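Local coordinates for protein DNA gyrase, B subunit, truncated (Myxococcus xanthus, PDB 3CWV) that probably couples ATP use to the breakage, passage and rejoining of double-stranded DNA, as the B subunit of a type II DNA topoisomerase, at residues His204-Gly208 against Val209-Ala213; Val215-Glu218 against Ala219-Gln222; Ile11-Asn14 against Val15-Arg18. All coordinates share one frame; numbering follows the deposited sequence.

Contact 1 of 3, residues His204-Gly208 against Val209-Ala213; sequences HLPGG and VAQWA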
loop_
_atom_site.group_PDB
_atom_site.type_symbol
_atom_site.label_atom_id
_atom_site.label_comp_id
_atom_site.label_asym_id
_atom_site.label_seq_id
_atom_site.Cartn_x
_atom_site.Cartn_y
_atom_site.Cartn_z
ATOM N N HIS A 204 -0.862 -4.289 13.507
ATOM C CA HIS A 204 -2.296 -4.295 13.357
ATOM C C HIS A 204 -2.719 -2.898 13.819
ATOM O O HIS A 204 -2.568 -2.543 15.000
ATOM C CB HIS A 204 -2.932 -5.441 14.163
ATOM C CG HIS A 204 -4.430 -5.433 14.132
ATOM N ND1 HIS A 204 -5.200 -5.314 15.269
ATOM C CD2 HIS A 204 -5.297 -5.480 13.097
ATOM C CE1 HIS A 204 -6.478 -5.302 14.936
ATOM N NE2 HIS A 204 -6.565 -5.405 13.623
ATOM N N LEU A 205 -3.109 -2.062 12.857
ATOM C CA LEU A 205 -3.418 -0.663 13.131
ATOM C C LEU A 205 -4.900 -0.402 12.818
ATOM O O LEU A 205 -5.227 0.170 11.784
ATOM C CB LEU A 205 -2.482 0.280 12.341
ATOM C CG LEU A 205 -1.050 0.513 12.895
ATOM C CD1 LEU A 205 -0.187 -0.737 12.787
ATOM C CD2 LEU A 205 -0.343 1.699 12.200
ATOM N N PRO A 206 -5.810 -0.827 13.717
ATOM C CA PRO A 206 -7.236 -0.638 13.398
ATOM C C PRO A 206 -7.598 0.841 13.254
ATOM O O PRO A 206 -8.540 1.176 12.550
ATOM C CB PRO A 206 -7.975 -1.297 14.573
ATOM C CG PRO A 206 -6.959 -1.417 15.689
ATOM C CD PRO A 206 -5.591 -1.456 15.037
ATOM N N GLY A 207 -6.815 1.726 13.859
ATOM C CA GLY A 207 -7.030 3.156 13.673
ATOM C C GLY A 207 -6.419 3.722 12.408
ATOM O O GLY A 207 -6.495 4.915 12.178
ATOM N N GLY A 208 -5.787 2.886 11.582
ATOM C CA GLY A 208 -5.355 3.357 10.260
ATOM C C GLY A 208 -4.275 4.434 10.229
ATOM O O GLY A 208 -3.309 4.399 10.998
ATOM N N VAL A 209 -4.428 5.402 9.337
ATOM C CA VAL A 209 -3.399 6.426 9.184
ATOM C C VAL A 209 -3.395 7.387 10.387
ATOM O O VAL A 209 -2.410 8.083 10.614
ATOM C CB VAL A 209 -3.499 7.181 7.839
ATOM C CG1 VAL A 209 -3.224 6.232 6.656
ATOM C CG2 VAL A 209 -4.857 7.900 7.695
ATOM N N ALA A 210 -4.484 7.397 11.160
ATOM C CA ALA A 210 -4.535 8.177 12.403
ATOM C C ALA A 210 -3.605 7.560 13.434
ATOM O O ALA A 210 -2.814 8.254 14.098
ATOM C CB ALA A 210 -5.952 8.230 12.943
ATOM N N GLN A 211 -3.680 6.241 13.552
ATOM C CA GLN A 211 -2.827 5.545 14.487
ATOM C C GLN A 211 -1.367 5.718 14.055
ATOM O O GLN A 211 -0.489 5.917 14.896
ATOM C CB GLN A 211 -3.252 4.084 14.609
ATOM C CG GLN A 211 -2.434 3.241 15.578
ATOM C CD GLN A 211 -3.151 1.973 15.971
ATOM O OE1 GLN A 211 -4.177 1.639 15.398
ATOM N NE2 GLN A 211 -2.616 1.258 16.957
ATOM N N TRP A 212 -1.130 5.710 12.739
ATOM C CA TRP A 212 0.200 5.860 12.157
ATOM C C TRP A 212 0.765 7.256 12.381
ATOM O O TRP A 212 1.969 7.412 12.611
ATOM C CB TRP A 212 0.145 5.576 10.642
ATOM C CG TRP A 212 1.482 5.518 9.919
ATOM C CD1 TRP A 212 2.706 5.268 10.474
ATOM C CD2 TRP A 212 1.707 5.649 8.498
ATOM N NE1 TRP A 212 3.681 5.280 9.498
ATOM C CE2 TRP A 212 3.097 5.503 8.279
ATOM C CE3 TRP A 212 0.871 5.883 7.396
ATOM C CZ2 TRP A 212 3.672 5.592 7.008
ATOM C CZ3 TRP A 212 1.440 5.963 6.132
ATOM C CH2 TRP A 212 2.834 5.819 5.948
ATOM N N ALA A 213 -0.089 8.273 12.277
ATOM C CA ALA A 213 0.340 9.653 12.498
ATOM C C ALA A 213 0.827 9.844 13.943
ATOM O O ALA A 213 1.841 10.519 14.188
ATOM C CB ALA A 213 -0.786 10.633 12.165
HETATM O O HOH W 1 -3.372 -0.928 17.970
#
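G207 O is approached by two successive amides of the first helical turn, A210 N and Q211 N, each at 3.4 Å and each a weak hydrogen bond. The firmer backbone link is one residue on, where W212 N donates to G208 O at 3.1 Å. Q211 also returns to the turn with its side chain. Its CG stands anti to the backbone N (chi1 -179°) and the chain runs on extended, which carries the amide back from the helix to the type I turn L205-G208. There OE1 accepts G207 N at 3.1 Å, nearly along the C=O axis. Here the chain passes from strand 199-204, at the edge of the large sheet, into helix 208-217, which packs on the five-stranded sheet of what is probably the S5-like transducer domain of a GyrB fragment. The same OE1 lies 3.4 Å from P206 CD, and the Q211 chain crosses L205 at a slant, CD 4.0 Å from L205 CG. L205 CD2 reaches the base of W212, 4.2 Å from its CB, and both residues also touch A183 of helix 171-184.

Contact 2 of 3, residues Val215-Glu218 against Ala219-Gln222; sequences VLTE and ARPQ
T217 and Q222 bring their side chains together at about a right angle, across the type I beta turn T217-R220 that carries the chain out of helix 208-217 toward strand 228-234. Q222, its chain extended beyond CG, reaches back over the turn and offers NE2 to T217 OG1 at 2.7 Å. The hydroxyl lies 14° out of the plane of the Q222 amide, so the donor meets it near that plane, with an N-H...O angle of 150°. T217 meets it with OG1 set between its own backbone N and carbonyl carbon (chi1 55°). From this position the hydroxyl is also hydrogen-bonded to A213 O and H214 O, so one oxygen of the buried T217 ties the last turn of the helix to the chain beyond it. The turn itself is closed by R220 N, which donates to T217 O at 2.8 Å from well above the carbonyl plane. R220 then turns its side chain back along T217, bending at chi3, and its far end makes long, weak ion pairs with D248 and D250. T217 also packs on Q244 and T301 of the five-stranded sheet. Closer to the backbone than the guanidinium, R220 CD lies 3.9 Å from T217 CA.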
loop_
_atom_site.group_PDB
_atom_site.type_symbol
_atom_site.label_atom_id
_atom_site.label_comp_id
_atom_site.label_asym_id
_atom_site.label_seq_id
_atom_site.Cartn_x
_atom_site.Cartn_y
_atom_site.Cartn_z
ATOM N N VAL A 215 2.113 7.496 15.835
ATOM C CA VAL A 215 3.416 6.842 15.818
ATOM C C VAL A 215 4.500 7.773 15.307
ATOM O O VAL A 215 5.539 7.933 15.963
ATOM C CB VAL A 215 3.400 5.541 14.969
ATOM C CG1 VAL A 215 4.814 5.025 14.726
ATOM C CG2 VAL A 215 2.572 4.475 15.651
ATOM N N LEU A 216 4.261 8.387 14.140
ATOM C CA LEU A 216 5.251 9.242 13.484
ATOM C C LEU A 216 5.599 10.482 14.286
ATOM O O LEU A 216 6.638 11.093 14.057
ATOM C CB LEU A 216 4.762 9.674 12.097
ATOM C CG LEU A 216 4.655 8.588 11.020
ATOM C CD1 LEU A 216 3.634 9.012 9.978
ATOM C CD2 LEU A 216 6.033 8.340 10.404
ATOM N N THR A 217 4.717 10.867 15.203
ATOM C CA THR A 217 4.934 12.056 16.028
ATOM C C THR A 217 5.205 11.762 17.514
ATOM O O THR A 217 5.377 12.694 18.311
ATOM C CB THR A 217 3.732 13.033 15.932
ATOM O OG1 THR A 217 2.517 12.359 16.277
ATOM C CG2 THR A 217 3.606 13.616 14.541
ATOM N N GLU A 218 5.228 10.484 17.895
ATOM C CA GLU A 218 5.255 10.112 19.326
ATOM C C GLU A 218 6.417 10.727 20.145
ATOM O O GLU A 218 6.316 10.855 21.366
ATOM C CB GLU A 218 5.223 8.583 19.512
ATOM C CG GLU A 218 6.500 7.886 19.094
ATOM C CD GLU A 218 6.548 6.408 19.470
ATOM O OE1 GLU A 218 5.515 5.829 19.893
ATOM O OE2 GLU A 218 7.640 5.821 19.322
ATOM N N ALA A 219 7.500 11.111 19.471
ATOM C CA ALA A 219 8.676 11.689 20.134
ATOM C C ALA A 219 8.779 13.198 19.895
ATOM O O ALA A 219 9.856 13.793 20.040
ATOM C CB ALA A 219 9.946 10.998 19.651
ATOM N N ARG A 220 7.659 13.801 19.515
ATOM C CA ARG A 220 7.562 15.231 19.282
ATOM C C ARG A 220 6.530 15.808 20.262
ATOM O O ARG A 220 5.707 15.071 20.804
ATOM C CB ARG A 220 7.122 15.487 17.839
ATOM C CG ARG A 220 8.198 15.280 16.782
ATOM C CD ARG A 220 7.573 14.833 15.465
ATOM N NE ARG A 220 8.111 15.538 14.302
ATOM C CZ ARG A 220 9.171 15.147 13.591
ATOM N NH1 ARG A 220 9.573 15.870 12.552
ATOM N NH2 ARG A 220 9.834 14.042 13.911
ATOM N N PRO A 221 6.572 17.126 20.511
ATOM C CA PRO A 221 5.570 17.643 21.439
ATOM C C PRO A 221 4.215 17.902 20.777
ATOM O O PRO A 221 4.005 18.945 20.152
ATOM C CB PRO A 221 6.206 18.949 21.965
ATOM C CG PRO A 221 7.486 19.153 21.173
ATOM C CD PRO A 221 7.482 18.180 20.035
ATOM N N GLN A 222 3.297 16.954 20.936
ATOM C CA GLN A 222 1.984 17.028 20.298
ATOM C C GLN A 222 1.095 18.120 20.913
ATOM O O GLN A 222 0.963 18.199 22.136
ATOM C CB GLN A 222 1.287 15.661 20.370
ATOM C CG GLN A 222 1.918 14.596 19.467
ATOM C CD GLN A 222 1.487 13.186 19.799
ATOM O OE1 GLN A 222 0.878 12.935 20.843
ATOM N NE2 GLN A 222 1.805 12.243 18.906
#

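Contact 3 of 3, residues Ile11-Asn14 against Val15-Arg18; sequences IVEN and VRKR
R16 N and K17 N donate to V12 O and E13 O, both at 2.9 Å, in the regular i to i+4 pattern of an alpha helix. The first bond is the straighter of the two (159° against 132° at the hydrogen). V15 N adds a third such bond, to I11 O at 3.0 Å, whereas R18 N reaches N14 O only weakly, as fits the residue at which the chain leaves helical geometry.

The polar side chains E13 and R16 form the next layer. They cross obliquely without a salt bridge: E13 OE2 stays 4.5 Å from R16 NE, with the carboxylate and guanidinium planes turned 50° apart. A water fills the role of go-between, accepting a hydrogen bond from R16 NE at 2.9 Å in the plane of the guanidinium and donating one to E13 OE1. E13 bends at chi2, which brings its carboxylate round toward R16, and OE2 comes to 3.9 Å from R16 CD. The opposite charges probably stabilise one another at this range, although each group has its stronger partner elsewhere.

Apolar packing lies beneath. V12 and R16 run side by side in the same direction, with V12 CG1 4.0 Å from R16 CD, so the arginine's methylene part leans on the valine. One turn apart, I11 and V15 bring their CG2 methyls together more loosely.

This short helix is probably the first of the ATPase domain, and its buried face, V12 and V15, rests on V104 and A107 of helix 102-107. R16 adds polar ties next to this packing, NH2 by a salt bridge to D160, just past strand 151-159, and NH1 by a hydrogen bond to A107 O, while E13 OE2 is hydrogen-bonded to H131 NE2 at the start of strand 131-139.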
loop_
_atom_site.group_PDB
_atom_site.type_symbol
_atom_site.label_atom_id
_atom_site.label_comp_id
_atom_site.label_asym_id
_atom_site.label_seq_id
_atom_site.Cartn_x
_atom_site.Cartn_y
_atom_site.Cartn_z
ATOM N N ILE A 11 4.316 -13.551 -22.354
ATOM C CA ILE A 11 4.473 -12.515 -21.329
ATOM C C ILE A 11 5.717 -12.693 -20.467
ATOM O O ILE A 11 6.486 -11.748 -20.322
ATOM C CB ILE A 11 3.184 -12.361 -20.474
ATOM C CG1 ILE A 11 2.068 -11.763 -21.342
ATOM C CG2 ILE A 11 3.408 -11.430 -19.293
ATOM C CD1 ILE A 11 0.817 -11.471 -20.581
ATOM N N VAL A 12 5.968 -13.907 -19.969
ATOM C CA VAL A 12 7.139 -14.126 -19.108
ATOM C C VAL A 12 8.433 -13.807 -19.862
ATOM O O VAL A 12 9.352 -13.197 -19.317
ATOM C CB VAL A 12 7.188 -15.570 -18.600
ATOM C CG1 VAL A 12 8.541 -15.884 -17.959
ATOM C CG2 VAL A 12 6.009 -15.814 -17.624
ATOM N N GLU A 13 8.501 -14.252 -21.117
ATOM C CA GLU A 13 9.719 -14.066 -21.907
ATOM C C GLU A 13 9.927 -12.615 -22.309
ATOM O O GLU A 13 11.063 -12.150 -22.335
ATOM C CB GLU A 13 9.758 -15.024 -23.114
ATOM C CG GLU A 13 10.156 -16.448 -22.729
ATOM C CD GLU A 13 11.481 -16.523 -21.957
ATOM O OE1 GLU A 13 12.445 -15.813 -22.320
ATOM O OE2 GLU A 13 11.570 -17.309 -20.989
ATOM N N ASN A 14 8.839 -11.891 -22.562
ATOM C CA ASN A 14 8.870 -10.441 -22.774
ATOM C C ASN A 14 9.405 -9.694 -21.574
ATOM O O ASN A 14 10.208 -8.769 -21.712
ATOM C CB ASN A 14 7.476 -9.891 -23.065
ATOM C CG ASN A 14 7.003 -10.216 -24.476
ATOM O OD1 ASN A 14 7.714 -10.857 -25.259
ATOM N ND2 ASN A 14 5.793 -9.777 -24.800
ATOM N N VAL A 15 8.955 -10.081 -20.386
ATOM C CA VAL A 15 9.466 -9.461 -19.157
ATOM C C VAL A 15 10.942 -9.787 -18.948
ATOM O O VAL A 15 11.730 -8.905 -18.589
ATOM C CB VAL A 15 8.637 -9.902 -17.915
ATOM C CG1 VAL A 15 9.244 -9.354 -16.634
ATOM C CG2 VAL A 15 7.185 -9.401 -18.047
ATOM N N ARG A 16 11.310 -11.058 -19.140
ATOM C CA ARG A 16 12.711 -11.470 -18.923
ATOM C C ARG A 16 13.661 -10.823 -19.941
ATOM O O ARG A 16 14.851 -10.686 -19.661
ATOM C CB ARG A 16 12.867 -12.981 -19.005
ATOM C CG ARG A 16 12.179 -13.708 -17.817
ATOM C CD ARG A 16 12.499 -15.216 -17.815
ATOM N NE ARG A 16 13.927 -15.525 -17.643
ATOM C CZ ARG A 16 14.566 -15.732 -16.499
ATOM N NH1 ARG A 16 13.968 -15.582 -15.305
ATOM N NH2 ARG A 16 15.868 -16.027 -16.547
ATOM N N LYS A 17 13.136 -10.465 -21.104
ATOM C CA LYS A 17 13.972 -9.863 -22.161
ATOM C C LYS A 17 14.370 -8.425 -21.848
ATOM O O LYS A 17 15.489 -8.009 -22.149
ATOM C CB LYS A 17 13.276 -9.938 -23.509
ATOM C CG LYS A 17 14.291 -9.804 -24.699
ATOM C CD LYS A 17 13.619 -9.287 -25.925
ATOM C CE LYS A 17 14.676 -9.038 -27.054
ATOM N NZ LYS A 17 13.892 -8.876 -28.307
ATOM N N ARG A 18 13.470 -7.669 -21.222
ATOM C CA ARG A 18 13.762 -6.282 -20.829
ATOM C C ARG A 18 13.278 -5.997 -19.395
ATOM O O ARG A 18 12.352 -5.227 -19.200
ATOM C CB ARG A 18 13.118 -5.299 -21.829
ATOM C CG ARG A 18 13.388 -5.668 -23.281
ATOM C CD ARG A 18 13.139 -4.502 -24.222
ATOM N NE ARG A 18 14.304 -3.616 -24.270
ATOM C CZ ARG A 18 14.409 -2.570 -25.076
ATOM N NH1 ARG A 18 13.416 -2.269 -25.908
ATOM N NH2 ARG A 18 15.508 -1.833 -25.046
HETATM O O HOH W 2 15.000 -15.722 -20.374
#

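Overall arrangement
Contacts 1 and 2 follow each other along helix 208-217, with centres 14 Å apart: contact 1 leads the chain into the helix and contact 2 leads it out. One residue, H214, separates them, and T217 OG1 of contact 2 is hydrogen-bonded to A213 O of contact 1. Contact 3 belongs to the opposite side of the chain's centre, 39 Å from contact 1 and 46 Å from contact 2, centre to centre. The three thus sample what are probably the start of the ATPase domain and the entry and exit of the first helix of the transducer domain. Even the nearest atoms of contact 3 lie about 28 Å from contact 1 and about 32 Å from contact 2.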